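Local atomic coordinates of VAPBC49 (Mycobacterium tuberculosis, PDB entry 5AF3), a protein that is possibly the antitoxin of a type II toxin-antitoxin system, paired with the toxin VapC45, and probably binds DNA. Residues F84-P90 and L138-L143; P107-Q113 and F166-A172; H159-Q163 and I175-Q179; F198-V203 and D224-T228. One frame throughout, in Å; residues are numbered along the deposited sequence.

Interaction 1. Residues F84-P90 and L138-L143; sequences FRRAGVP and LVVRGL
F84 and L143 open the contact: methyl CD2 of L143 sits over one face of the F84 phenyl ring, 3.6 Å from the ring centroid and displaced toward the rim on the CD1 side, a CH-pi contact. F84 sits in the last turn of helix 72-86 and its ring projects from it. Nearly one turn on, A87 points its CB at the end of helix 135-143, where the carbonyl of G142 is its nearest neighbour. G88 then ends the helix in a Schellman motif; with phi at 97° it turns the chain so that V89 comes up against helix 135-143 at G142. V89 uses both methyls. V89 CG1, anti to the backbone N (chi1 176°), runs toward V139, 4.0 Å from V139 CG1, while V89 CG2 packs on the backbone of G142 and meets L143 CD2 at a tight 3.4 Å. G142, without a side chain, permits this approach, its CA 4.6 Å from the CA of V89. P90 closes the row by laying its ring along L138 and V139, with P90 CD 3.7 Å from L138 O. V157 of helix 155-161 touches F84, A87 and L143, and I94 touches F84 and V139. No hydrogen bond links the two segments, so shape and hydrophobic burial hold the end of helix 72-86, part of the predicted DNA-binding helix-turn-helix region, against helix 135-143.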
loop_
_atom_site.group_PDB
_atom_site.type_symbol
_atom_site.label_atom_id
_atom_site.label_comp_id
_atom_site.label_asym_id
_atom_site.label_seq_id
_atom_site.Cartn_x
_atom_site.Cartn_y
_atom_site.Cartn_z
ATOM N N PHE A 84 9.928 1.702 -13.480
ATOM C CA PHE A 84 9.686 1.831 -14.931
ATOM C C PHE A 84 8.229 1.407 -15.260
ATOM O O PHE A 84 7.506 2.120 -15.991
ATOM C CB PHE A 84 10.678 0.991 -15.778
ATOM C CG PHE A 84 12.106 1.474 -15.729
ATOM C CD1 PHE A 84 12.484 2.636 -15.048
ATOM C CD2 PHE A 84 13.096 0.731 -16.398
ATOM C CE1 PHE A 84 13.832 3.024 -15.016
ATOM C CE2 PHE A 84 14.434 1.123 -16.371
ATOM C CZ PHE A 84 14.796 2.247 -15.680
ATOM N N ARG A 85 7.798 0.300 -14.681
ATOM C CA ARG A 85 6.469 -0.274 -14.922
ATOM C C ARG A 85 5.391 0.699 -14.459
ATOM O O ARG A 85 4.446 0.965 -15.189
ATOM C CB ARG A 85 6.311 -1.584 -14.169
ATOM C CG ARG A 85 4.988 -2.318 -14.436
ATOM C CD ARG A 85 4.926 -3.618 -13.667
ATOM N NE ARG A 85 4.662 -3.347 -12.268
ATOM C CZ ARG A 85 3.504 -3.571 -11.653
ATOM N NH1 ARG A 85 2.476 -4.120 -12.298
ATOM N NH2 ARG A 85 3.402 -3.279 -10.369
ATOM N N ARG A 86 5.554 1.239 -13.251
ATOM C CA ARG A 86 4.661 2.272 -12.707
ATOM C C ARG A 86 4.516 3.476 -13.624
ATOM O O ARG A 86 3.428 4.067 -13.720
ATOM C CB ARG A 86 5.197 2.745 -11.347
ATOM C CG ARG A 86 4.243 3.596 -10.527
ATOM C CD ARG A 86 4.881 3.898 -9.149
ATOM N NE ARG A 86 5.068 2.706 -8.333
ATOM C CZ ARG A 86 6.247 2.185 -7.952
ATOM N NH1 ARG A 86 7.413 2.700 -8.331
ATOM N NH2 ARG A 86 6.263 1.106 -7.192
ATOM N N ALA A 87 5.584 3.814 -14.348
ATOM C CA ALA A 87 5.602 4.982 -15.228
ATOM C C ALA A 87 4.836 4.777 -16.543
ATOM O O ALA A 87 4.671 5.735 -17.329
ATOM C CB ALA A 87 7.030 5.422 -15.513
ATOM N N GLY A 88 4.413 3.532 -16.790
ATOM C CA GLY A 88 3.709 3.176 -18.055
ATOM C C GLY A 88 4.642 2.576 -19.103
ATOM O O GLY A 88 4.221 2.303 -20.234
ATOM N N VAL A 89 5.908 2.338 -18.738
ATOM C CA VAL A 89 6.852 1.740 -19.673
ATOM C C VAL A 89 6.451 0.313 -20.103
ATOM O O VAL A 89 6.224 -0.593 -19.270
ATOM C CB VAL A 89 8.289 1.724 -19.082
ATOM C CG1 VAL A 89 9.270 1.004 -20.027
ATOM C CG2 VAL A 89 8.726 3.145 -18.766
ATOM N N PRO A 90 6.396 0.075 -21.425
ATOM C CA PRO A 90 6.149 -1.271 -21.825
ATOM C C PRO A 90 7.302 -2.200 -21.430
ATOM O O PRO A 90 8.460 -1.913 -21.758
ATOM C CB PRO A 90 6.004 -1.168 -23.371
ATOM C CG PRO A 90 6.776 0.051 -23.732
ATOM C CD PRO A 90 6.572 0.993 -22.579
ATOM N N LEU A 138 9.568 2.939 -27.918
ATOM C CA LEU A 138 8.411 3.002 -26.999
ATOM C C LEU A 138 8.842 2.837 -25.553
ATOM O O LEU A 138 8.323 3.551 -24.687
ATOM C CB LEU A 138 7.360 1.978 -27.340
ATOM C CG LEU A 138 6.734 2.177 -28.727
ATOM C CD1 LEU A 138 5.886 0.909 -28.995
ATOM C CD2 LEU A 138 5.954 3.474 -28.892
ATOM N N VAL A 139 9.770 1.913 -25.303
ATOM C CA VAL A 139 10.392 1.813 -23.941
ATOM C C VAL A 139 10.943 3.179 -23.532
ATOM O O VAL A 139 10.600 3.752 -22.463
ATOM C CB VAL A 139 11.512 0.716 -23.909
ATOM C CG1 VAL A 139 12.376 0.816 -22.605
ATOM C CG2 VAL A 139 10.915 -0.657 -24.043
ATOM N N VAL A 140 11.797 3.743 -24.393
ATOM C CA VAL A 140 12.532 4.949 -24.037
ATOM C C VAL A 140 11.587 6.171 -23.884
ATOM O O VAL A 140 11.795 7.013 -23.001
ATOM C CB VAL A 140 13.684 5.220 -25.029
ATOM C CG1 VAL A 140 14.313 6.577 -24.801
ATOM C CG2 VAL A 140 14.701 4.112 -24.917
ATOM N N ARG A 141 10.568 6.260 -24.752
ATOM C CA ARG A 141 9.544 7.305 -24.628
ATOM C C ARG A 141 8.753 7.206 -23.332
ATOM O O ARG A 141 8.279 8.226 -22.819
ATOM C CB ARG A 141 8.598 7.303 -25.843
ATOM C CG ARG A 141 9.189 8.115 -27.016
ATOM C CD ARG A 141 8.640 7.719 -28.394
ATOM N NE ARG A 141 7.202 7.395 -28.422
ATOM C CZ ARG A 141 6.507 7.115 -29.534
ATOM N NH1 ARG A 141 7.101 7.103 -30.728
ATOM N NH2 ARG A 141 5.204 6.834 -29.456
ATOM N N GLY A 142 8.657 6.004 -22.792
ATOM C CA GLY A 142 7.988 5.792 -21.500
ATOM C C GLY A 142 8.803 6.366 -20.339
ATOM O O GLY A 142 8.253 6.717 -19.287
ATOM N N LEU A 143 10.122 6.460 -20.530
ATOM C CA LEU A 143 11.045 6.869 -19.473
ATOM C C LEU A 143 11.484 8.320 -19.443
ATOM O O LEU A 143 11.741 8.871 -18.358
ATOM C CB LEU A 143 12.313 5.957 -19.543
ATOM C CG LEU A 143 12.078 4.495 -19.216
ATOM C CD1 LEU A 143 13.295 3.641 -19.572
ATOM C CD2 LEU A 143 11.742 4.377 -17.724
#

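Interaction 2. Residues P107-Q113 and F166-A172; sequences PHALASQ and FADDNLA
Q113 reaches across to F166 and N170, and its side chain can be followed outward from the backbone. Q113 CB lies 3.6 Å from F166 CG and also faces the carbonyl O of N170. With CG anti to the backbone N (chi1 -178°) and the chain extended beyond it, Q113 CG stands above the rim of the ring, 3.8 Å from F166 CD2, and the amide continues past the ring, its plane only 10° from the ring plane but not stacked on it. The CA of Q113 itself stands over the centre of the F166 ring, a CH-pi contact 3.5 Å from the centroid. At the tip, Q113 OE1 accepts from N170 ND2 at a short 2.6 Å; the donor stands above the carbonyl plane of Q113, while OE1 lies almost in the amide plane of N170.

The backbones join beside this clasp. Q113 N donates to N170 O at 2.8 Å, A172 N donates to A111 O at 2.8 Å, and S112 and L171 thereby form a single beta bridge. A111 O also lies at the edge of the F166 ring, in its plane. Farther along, L171 CD2 packs 3.6 Å from H108 O; the imidazole of H108 is bonded through ND1 to E77.

N170 belongs to a type I turn running from A167, and D169 OD1 makes an Asx turn by accepting from L171 N. This reversal connects strands 164-166 and 172-176, a beta hairpin. Two backbone bonds set the register of hairpin and loop 107-113, while the N170-Q113 amide bond and the F166 face hold the Q113 side chain down on the hairpin.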
loop_
_atom_site.group_PDB
_atom_site.type_symbol
_atom_site.label_atom_id
_atom_site.label_comp_id
_atom_site.label_asym_id
_atom_site.label_seq_id
_atom_site.Cartn_x
_atom_site.Cartn_y
_atom_site.Cartn_z
ATOM N N PRO A 107 28.093 -2.909 -15.394
ATOM C CA PRO A 107 27.393 -4.047 -14.811
ATOM C C PRO A 107 26.320 -3.592 -13.823
ATOM O O PRO A 107 26.472 -2.573 -13.113
ATOM C CB PRO A 107 28.513 -4.842 -14.103
ATOM C CG PRO A 107 29.766 -4.464 -14.912
ATOM C CD PRO A 107 29.569 -3.035 -15.303
ATOM N N HIS A 108 25.243 -4.363 -13.788
ATOM C CA HIS A 108 24.116 -4.073 -12.868
ATOM C C HIS A 108 23.713 -2.593 -12.962
ATOM O O HIS A 108 23.453 -1.939 -11.959
ATOM C CB HIS A 108 24.525 -4.450 -11.410
ATOM C CG HIS A 108 24.801 -5.911 -11.215
ATOM N ND1 HIS A 108 23.845 -6.891 -11.408
ATOM C CD2 HIS A 108 25.933 -6.562 -10.829
ATOM C CE1 HIS A 108 24.381 -8.079 -11.163
ATOM N NE2 HIS A 108 25.643 -7.905 -10.811
ATOM N N ALA A 109 23.701 -2.035 -14.188
ATOM C CA ALA A 109 23.453 -0.615 -14.367
ATOM C C ALA A 109 22.153 -0.099 -13.693
ATOM O O ALA A 109 22.098 1.054 -13.276
ATOM C CB ALA A 109 23.400 -0.281 -15.888
ATOM N N LEU A 110 21.108 -0.934 -13.671
ATOM C CA LEU A 110 19.846 -0.520 -13.012
ATOM C C LEU A 110 20.051 -0.154 -11.549
ATOM O O LEU A 110 19.343 0.712 -11.012
ATOM C CB LEU A 110 18.774 -1.595 -13.124
ATOM C CG LEU A 110 18.270 -1.889 -14.545
ATOM C CD1 LEU A 110 17.244 -2.967 -14.517
ATOM C CD2 LEU A 110 17.630 -0.616 -15.083
ATOM N N ALA A 111 21.047 -0.797 -10.931
ATOM C CA ALA A 111 21.389 -0.558 -9.507
ATOM C C ALA A 111 22.569 0.420 -9.325
ATOM O O ALA A 111 23.098 0.596 -8.227
ATOM C CB ALA A 111 21.653 -1.889 -8.810
ATOM N N SER A 112 22.933 1.098 -10.403
ATOM C CA SER A 112 24.085 1.991 -10.392
ATOM C C SER A 112 23.787 3.412 -9.952
ATOM O O SER A 112 22.755 3.975 -10.275
ATOM C CB SER A 112 24.719 2.016 -11.796
ATOM O OG SER A 112 25.705 3.017 -11.864
ATOM N N GLN A 113 24.763 4.024 -9.287
ATOM C CA GLN A 113 24.697 5.401 -8.870
ATOM C C GLN A 113 24.610 6.322 -10.086
ATOM O O GLN A 113 24.100 7.419 -9.988
ATOM C CB GLN A 113 25.922 5.758 -8.034
ATOM C CG GLN A 113 25.911 7.188 -7.523
ATOM C CD GLN A 113 26.887 7.395 -6.391
ATOM O OE1 GLN A 113 27.646 6.489 -6.028
ATOM N NE2 GLN A 113 26.873 8.590 -5.822
ATOM N N PHE A 166 23.983 4.355 -2.217
ATOM C CA PHE A 166 25.032 3.571 -2.900
ATOM C C PHE A 166 26.281 3.260 -2.048
ATOM O O PHE A 166 26.637 4.066 -1.205
ATOM C CB PHE A 166 25.402 4.268 -4.213
ATOM C CG PHE A 166 24.198 4.464 -5.113
ATOM C CD1 PHE A 166 23.742 3.410 -5.900
ATOM C CD2 PHE A 166 23.473 5.648 -5.069
ATOM C CE1 PHE A 166 22.581 3.561 -6.685
ATOM C CE2 PHE A 166 22.324 5.814 -5.864
ATOM C CZ PHE A 166 21.881 4.748 -6.652
ATOM N N ALA A 167 26.888 2.093 -2.285
ATOM C CA ALA A 167 28.103 1.667 -1.591
ATOM C C ALA A 167 29.339 2.229 -2.291
ATOM O O ALA A 167 29.208 3.073 -3.204
ATOM C CB ALA A 167 28.169 0.135 -1.499
ATOM N N ASP A 168 30.523 1.789 -1.840
ATOM C CA ASP A 168 31.807 2.257 -2.385
ATOM C C ASP A 168 31.875 2.045 -3.889
ATOM O O ASP A 168 32.383 2.896 -4.637
ATOM C CB ASP A 168 32.989 1.541 -1.712
ATOM C CG ASP A 168 33.656 2.393 -0.634
ATOM O OD1 ASP A 168 33.137 3.501 -0.338
ATOM O OD2 ASP A 168 34.708 1.961 -0.087
ATOM N N ASP A 169 31.343 0.904 -4.314
ATOM C CA ASP A 169 31.398 0.487 -5.702
ATOM C C ASP A 169 30.357 1.191 -6.591
ATOM O O ASP A 169 30.198 0.813 -7.749
ATOM C CB ASP A 169 31.197 -1.023 -5.763
ATOM C CG ASP A 169 29.946 -1.461 -5.042
ATOM O OD1 ASP A 169 29.124 -0.581 -4.650
ATOM O OD2 ASP A 169 29.778 -2.684 -4.888
ATOM N N ASN A 170 29.663 2.198 -6.060
ATOM C CA ASN A 170 28.595 2.906 -6.821
ATOM C C ASN A 170 27.403 2.026 -7.220
ATOM O O ASN A 170 26.685 2.366 -8.164
ATOM C CB ASN A 170 29.156 3.534 -8.109
ATOM C CG ASN A 170 30.202 4.586 -7.833
ATOM O OD1 ASN A 170 31.366 4.405 -8.187
ATOM N ND2 ASN A 170 29.803 5.686 -7.183
ATOM N N LEU A 171 27.244 0.880 -6.560
ATOM C CA LEU A 171 26.010 0.079 -6.695
ATOM C C LEU A 171 25.172 0.172 -5.423
ATOM O O LEU A 171 25.723 0.387 -4.337
ATOM C CB LEU A 171 26.314 -1.366 -7.019
ATOM C CG LEU A 171 26.963 -1.604 -8.407
ATOM C CD1 LEU A 171 27.214 -3.041 -8.585
ATOM C CD2 LEU A 171 25.994 -1.138 -9.526
ATOM N N ALA A 172 23.845 0.030 -5.574
ATOM C CA ALA A 172 22.904 0.123 -4.458
ATOM C C ALA A 172 23.343 -0.648 -3.177
ATOM O O ALA A 172 23.709 -1.816 -3.217
ATOM C CB ALA A 172 21.527 -0.375 -4.894
#

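Interaction 3. Residues H159-Q163 and I175-Q179; sequences HYLQQ and IRLPQ
Q163, P178 and R176 bury the most surface here, and Q163 is the centre. Its chain bends at chi2 (-50°), folding the amide back so that Q163 NE2 donates to H159 O at 2.9 Å, a nearly straight bond that fixes the amide's rotation. OE1 is thereby turned toward R176, and R176 NH1 donates to Q163 OE1 at 2.9 Å. This oxygen lies close to the guanidinium plane, but the donor stands above the carbonyl plane of Q163, and the two flat groups are inclined by 52°. The arginine chain is extended from CG to NE, and R176 CD passes 3.4 Å from Q163 OE1; NE is bonded to N184. Between the backbones, R176 N donates to Q163 O at 3.0 Å in an almost linear bond.

That backbone bond ties the chain just past helix 155-161 to strand 172-176, which lies in a four-stranded antiparallel sheet with strand 164-166 at one outer side. P178, beyond the strand, brings its CG to 3.7 Å from Y160 CE1 and its CB to 4.1 Å from H159 NE2. Both polar tips turn to another chain: H159 NE2 and Y160 OH are each hydrogen-bonded to D237 of the second subunit, which also packs on P178.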
loop_
_atom_site.group_PDB
_atom_site.type_symbol
_atom_site.label_atom_id
_atom_site.label_comp_id
_atom_site.label_asym_id
_atom_site.label_seq_id
_atom_site.Cartn_x
_atom_site.Cartn_y
_atom_site.Cartn_z
ATOM N N HIS A 159 11.645 10.109 -8.884
ATOM C CA HIS A 159 11.167 9.922 -7.479
ATOM C C HIS A 159 11.580 8.565 -6.891
ATOM O O HIS A 159 12.039 8.484 -5.730
ATOM C CB HIS A 159 9.642 10.135 -7.407
ATOM C CG HIS A 159 8.993 9.691 -6.122
ATOM N ND1 HIS A 159 9.308 10.232 -4.892
ATOM C CD2 HIS A 159 8.032 8.764 -5.889
ATOM C CE1 HIS A 159 8.563 9.666 -3.958
ATOM N NE2 HIS A 159 7.777 8.775 -4.537
ATOM N N TYR A 160 11.442 7.495 -7.659
ATOM C CA TYR A 160 11.899 6.208 -7.157
ATOM C C TYR A 160 13.424 6.015 -7.161
ATOM O O TYR A 160 13.968 5.394 -6.245
ATOM C CB TYR A 160 11.187 5.067 -7.869
ATOM C CG TYR A 160 9.711 5.182 -7.558
ATOM C CD1 TYR A 160 9.211 4.694 -6.358
ATOM C CD2 TYR A 160 8.844 5.864 -8.419
ATOM C CE1 TYR A 160 7.861 4.875 -6.022
ATOM C CE2 TYR A 160 7.494 6.054 -8.100
ATOM C CZ TYR A 160 7.013 5.555 -6.904
ATOM O OH TYR A 160 5.684 5.719 -6.551
ATOM N N LEU A 161 14.085 6.464 -8.230
ATOM C CA LEU A 161 15.540 6.368 -8.330
ATOM C C LEU A 161 16.245 7.042 -7.171
ATOM O O LEU A 161 17.262 6.550 -6.742
ATOM C CB LEU A 161 16.038 7.007 -9.643
ATOM C CG LEU A 161 15.476 6.350 -10.912
ATOM C CD1 LEU A 161 16.210 6.858 -12.173
ATOM C CD2 LEU A 161 15.503 4.845 -10.897
ATOM N N GLN A 162 15.693 8.170 -6.713
ATOM C CA GLN A 162 16.194 8.995 -5.603
ATOM C C GLN A 162 16.189 8.281 -4.252
ATOM O O GLN A 162 16.860 8.734 -3.311
ATOM C CB GLN A 162 15.353 10.283 -5.487
ATOM C CG GLN A 162 15.773 11.355 -6.466
ATOM C CD GLN A 162 14.719 12.453 -6.691
ATOM O OE1 GLN A 162 13.577 12.380 -6.204
ATOM N NE2 GLN A 162 15.118 13.490 -7.433
ATOM N N GLN A 163 15.432 7.200 -4.141
ATOM C CA GLN A 163 15.323 6.441 -2.871
ATOM C C GLN A 163 16.515 5.511 -2.594
ATOM O O GLN A 163 16.606 4.921 -1.512
ATOM C CB GLN A 163 14.036 5.608 -2.821
ATOM C CG GLN A 163 12.717 6.382 -3.103
ATOM C CD GLN A 163 12.616 7.626 -2.269
ATOM O OE1 GLN A 163 12.912 7.603 -1.079
ATOM N NE2 GLN A 163 12.211 8.722 -2.878
ATOM N N ILE A 175 17.720 0.817 -0.021
ATOM C CA ILE A 175 16.570 1.363 -0.762
ATOM C C ILE A 175 15.489 1.768 0.252
ATOM O O ILE A 175 15.040 0.929 1.023
ATOM C CB ILE A 175 15.951 0.314 -1.724
ATOM C CG1 ILE A 175 16.995 -0.310 -2.691
ATOM C CG2 ILE A 175 14.718 0.916 -2.508
ATOM C CD1 ILE A 175 16.584 -1.698 -3.193
ATOM N N ARG A 176 15.090 3.030 0.217
ATOM C CA ARG A 176 14.009 3.537 1.041
ATOM C C ARG A 176 12.686 3.235 0.328
ATOM O O ARG A 176 12.562 3.511 -0.882
ATOM C CB ARG A 176 14.157 5.021 1.239
ATOM C CG ARG A 176 12.997 5.664 2.012
ATOM C CD ARG A 176 13.246 7.110 2.291
ATOM N NE ARG A 176 12.097 7.691 2.989
ATOM C CZ ARG A 176 11.012 8.146 2.370
ATOM N NH1 ARG A 176 10.939 8.080 1.042
ATOM N NH2 ARG A 176 9.996 8.663 3.073
ATOM N N LEU A 177 11.722 2.697 1.072
ATOM C CA LEU A 177 10.407 2.275 0.486
ATOM C C LEU A 177 9.395 3.405 0.756
ATOM O O LEU A 177 8.983 3.620 1.903
ATOM C CB LEU A 177 9.973 0.906 1.045
ATOM C CG LEU A 177 10.991 -0.233 0.900
ATOM C CD1 LEU A 177 10.510 -1.460 1.564
ATOM C CD2 LEU A 177 11.305 -0.538 -0.589
ATOM N N PRO A 178 9.085 4.223 -0.283
ATOM C CA PRO A 178 8.331 5.468 -0.040
ATOM C C PRO A 178 6.879 5.215 0.369
ATOM O O PRO A 178 6.236 6.128 0.880
ATOM C CB PRO A 178 8.416 6.223 -1.381
ATOM C CG PRO A 178 8.625 5.153 -2.401
ATOM C CD PRO A 178 9.441 4.062 -1.707
ATOM N N GLN A 179 6.424 3.985 0.202
ATOM C CA GLN A 179 5.054 3.610 0.615
ATOM C C GLN A 179 4.911 3.656 2.139
ATOM O O GLN A 179 3.787 3.757 2.643
ATOM C CB GLN A 179 4.604 2.255 0.082
ATOM C CG GLN A 179 5.292 0.999 0.665
ATOM C CD GLN A 179 6.463 0.500 -0.185
ATOM O OE1 GLN A 179 6.665 -0.720 -0.311
ATOM N NE2 GLN A 179 7.221 1.422 -0.770
#

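Interaction 4. Residues F198-V203 and D224-T228; sequences FDGSGV and DYGVT
S201 OG donates to Y225 O at 3.2 Å, with the hydroxyl approaching nearly along the C=O axis. A chi1 of 68° places this oxygen between the backbone N and carbonyl carbon of its own residue, where S201 OG also accepts a weak bond from V203 N at 3.4 Å. One hydroxyl thus joins loop 198-203 to the end of helix 218-225. The CB of S201 rests 3.5 Å from G226 O, beside the same bond.

G226 is the first residue to leave the helix, with phi at 76°, and its bare CA lies 5.6 Å from the CA of S201. The chain then carries V227 back toward F198. Methyl CG1 of V227 stands over one face of the F198 phenyl ring, 3.7 Å from the centroid and offset toward the rim near CG and CD1, in a CH-pi contact.

The contact lies in the DUF433 region, a family related to helix-turn-helix domains. Here the loop between strand 197-198 and helix 206-213 packs against the link from helix 218-225 to helix 229-236. A235 of the last helix touches F198, and L232 touches V227.

V203 divides its two methyls between different parts of Y225. V203 CG2 lies 3.4 Å from Y225 O, the carbonyl S201 also engages, whereas V203 CG1, anti to the backbone N, meets ring atom CD1 of Y225 at 3.8 Å, the two side chains crossing at about a right angle. V208 of helix 206-213 touches F198, V203 and Y225 alike.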
loop_
_atom_site.group_PDB
_atom_site.type_symbol
_atom_site.label_atom_id
_atom_site.label_comp_id
_atom_site.label_asym_id
_atom_site.label_seq_id
_atom_site.Cartn_x
_atom_site.Cartn_y
_atom_site.Cartn_z
ATOM N N PHE A 198 12.911 0.142 10.029
ATOM C CA PHE A 198 12.940 1.553 10.297
ATOM C C PHE A 198 14.427 1.948 10.229
ATOM O O PHE A 198 15.243 1.443 10.997
ATOM C CB PHE A 198 12.365 1.835 11.691
ATOM C CG PHE A 198 10.881 1.558 11.808
ATOM C CD1 PHE A 198 9.963 2.513 11.387
ATOM C CD2 PHE A 198 10.422 0.375 12.394
ATOM C CE1 PHE A 198 8.546 2.284 11.545
ATOM C CE2 PHE A 198 9.039 0.110 12.522
ATOM C CZ PHE A 198 8.107 1.052 12.090
ATOM N N ASP A 199 14.778 2.809 9.267
ATOM C CA ASP A 199 16.188 3.248 9.100
ATOM C C ASP A 199 16.694 3.845 10.435
ATOM O O ASP A 199 17.864 3.688 10.799
ATOM C CB ASP A 199 16.256 4.308 8.000
ATOM C CG ASP A 199 17.690 4.700 7.629
ATOM O OD1 ASP A 199 18.593 3.822 7.660
ATOM O OD2 ASP A 199 17.854 5.878 7.245
ATOM N N GLY A 200 15.800 4.532 11.138
ATOM C CA GLY A 200 16.154 5.299 12.328
ATOM C C GLY A 200 16.465 4.480 13.570
ATOM O O GLY A 200 17.206 4.946 14.447
ATOM N N SER A 201 15.913 3.274 13.672
ATOM C CA SER A 201 16.238 2.389 14.828
ATOM C C SER A 201 16.778 1.003 14.459
ATOM O O SER A 201 17.182 0.247 15.341
ATOM C CB SER A 201 14.971 2.234 15.677
ATOM O OG SER A 201 14.000 1.487 14.940
ATOM N N GLY A 202 16.748 0.643 13.163
ATOM C CA GLY A 202 17.159 -0.682 12.705
ATOM C C GLY A 202 16.200 -1.811 13.057
ATOM O O GLY A 202 16.511 -2.994 12.856
ATOM N N VAL A 203 14.996 -1.446 13.537
ATOM C CA VAL A 203 13.964 -2.444 13.877
ATOM C C VAL A 203 13.140 -2.888 12.668
ATOM O O VAL A 203 12.738 -2.057 11.889
ATOM C CB VAL A 203 12.997 -1.882 14.966
ATOM C CG1 VAL A 203 11.789 -2.833 15.218
ATOM C CG2 VAL A 203 13.790 -1.575 16.247
ATOM N N ASP A 224 9.156 1.603 22.932
ATOM C CA ASP A 224 9.816 0.322 23.034
ATOM C C ASP A 224 10.677 0.015 21.817
ATOM O O ASP A 224 11.637 -0.735 21.936
ATOM C CB ASP A 224 8.800 -0.809 23.241
ATOM C CG ASP A 224 8.236 -0.850 24.664
ATOM O OD1 ASP A 224 8.679 -0.053 25.504
ATOM O OD2 ASP A 224 7.336 -1.661 24.938
ATOM N N TYR A 225 10.313 0.568 20.651
ATOM C CA TYR A 225 10.961 0.186 19.384
ATOM C C TYR A 225 11.726 1.331 18.699
ATOM O O TYR A 225 12.235 1.178 17.582
ATOM C CB TYR A 225 9.964 -0.514 18.426
ATOM C CG TYR A 225 9.588 -1.883 18.979
ATOM C CD1 TYR A 225 10.345 -3.018 18.683
ATOM C CD2 TYR A 225 8.505 -2.024 19.855
ATOM C CE1 TYR A 225 10.026 -4.281 19.235
ATOM C CE2 TYR A 225 8.191 -3.255 20.407
ATOM C CZ TYR A 225 8.932 -4.391 20.080
ATOM O OH TYR A 225 8.592 -5.605 20.676
ATOM N N GLY A 226 11.792 2.471 19.381
ATOM C CA GLY A 226 12.695 3.568 18.971
ATOM C C GLY A 226 12.218 4.357 17.771
ATOM O O GLY A 226 13.020 4.809 16.958
ATOM N N VAL A 227 10.899 4.484 17.643
ATOM C CA VAL A 227 10.300 5.240 16.545
ATOM C C VAL A 227 9.277 6.144 17.198
ATOM O O VAL A 227 9.140 6.158 18.427
ATOM C CB VAL A 227 9.592 4.316 15.490
ATOM C CG1 VAL A 227 10.606 3.599 14.646
ATOM C CG2 VAL A 227 8.679 3.321 16.157
ATOM N N THR A 228 8.553 6.892 16.372
ATOM C CA THR A 228 7.530 7.779 16.856
ATOM C C THR A 228 6.156 7.132 16.594
ATOM O O THR A 228 6.077 6.217 15.761
ATOM C CB THR A 228 7.726 9.145 16.165
ATOM O OG1 THR A 228 7.197 10.195 16.981
ATOM C CG2 THR A 228 7.069 9.148 14.863
#

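Interaction 1 is the most buried and purely apolar, whereas interaction 4 lies at the surface on the other side of the chain's centre, their centres about 35 Å apart. Interactions 2 and 3 fall between them and rely on backbone and amide bonds; both hold strand 172-176, one through the hairpin turn before it and the other through its far end. Interactions 1 and 2 meet where F84 packs on L110, while R86 forms a cation-pi contact with Y160 between interactions 1 and 3. Both of these reach the second subunit, interaction 1 through a weak bond, interaction 3 through H159 and Y160. Interaction 4 mixes a serine hydroxyl with valine-aromatic packing, about 7 Å from interaction 3 at the nearest atoms.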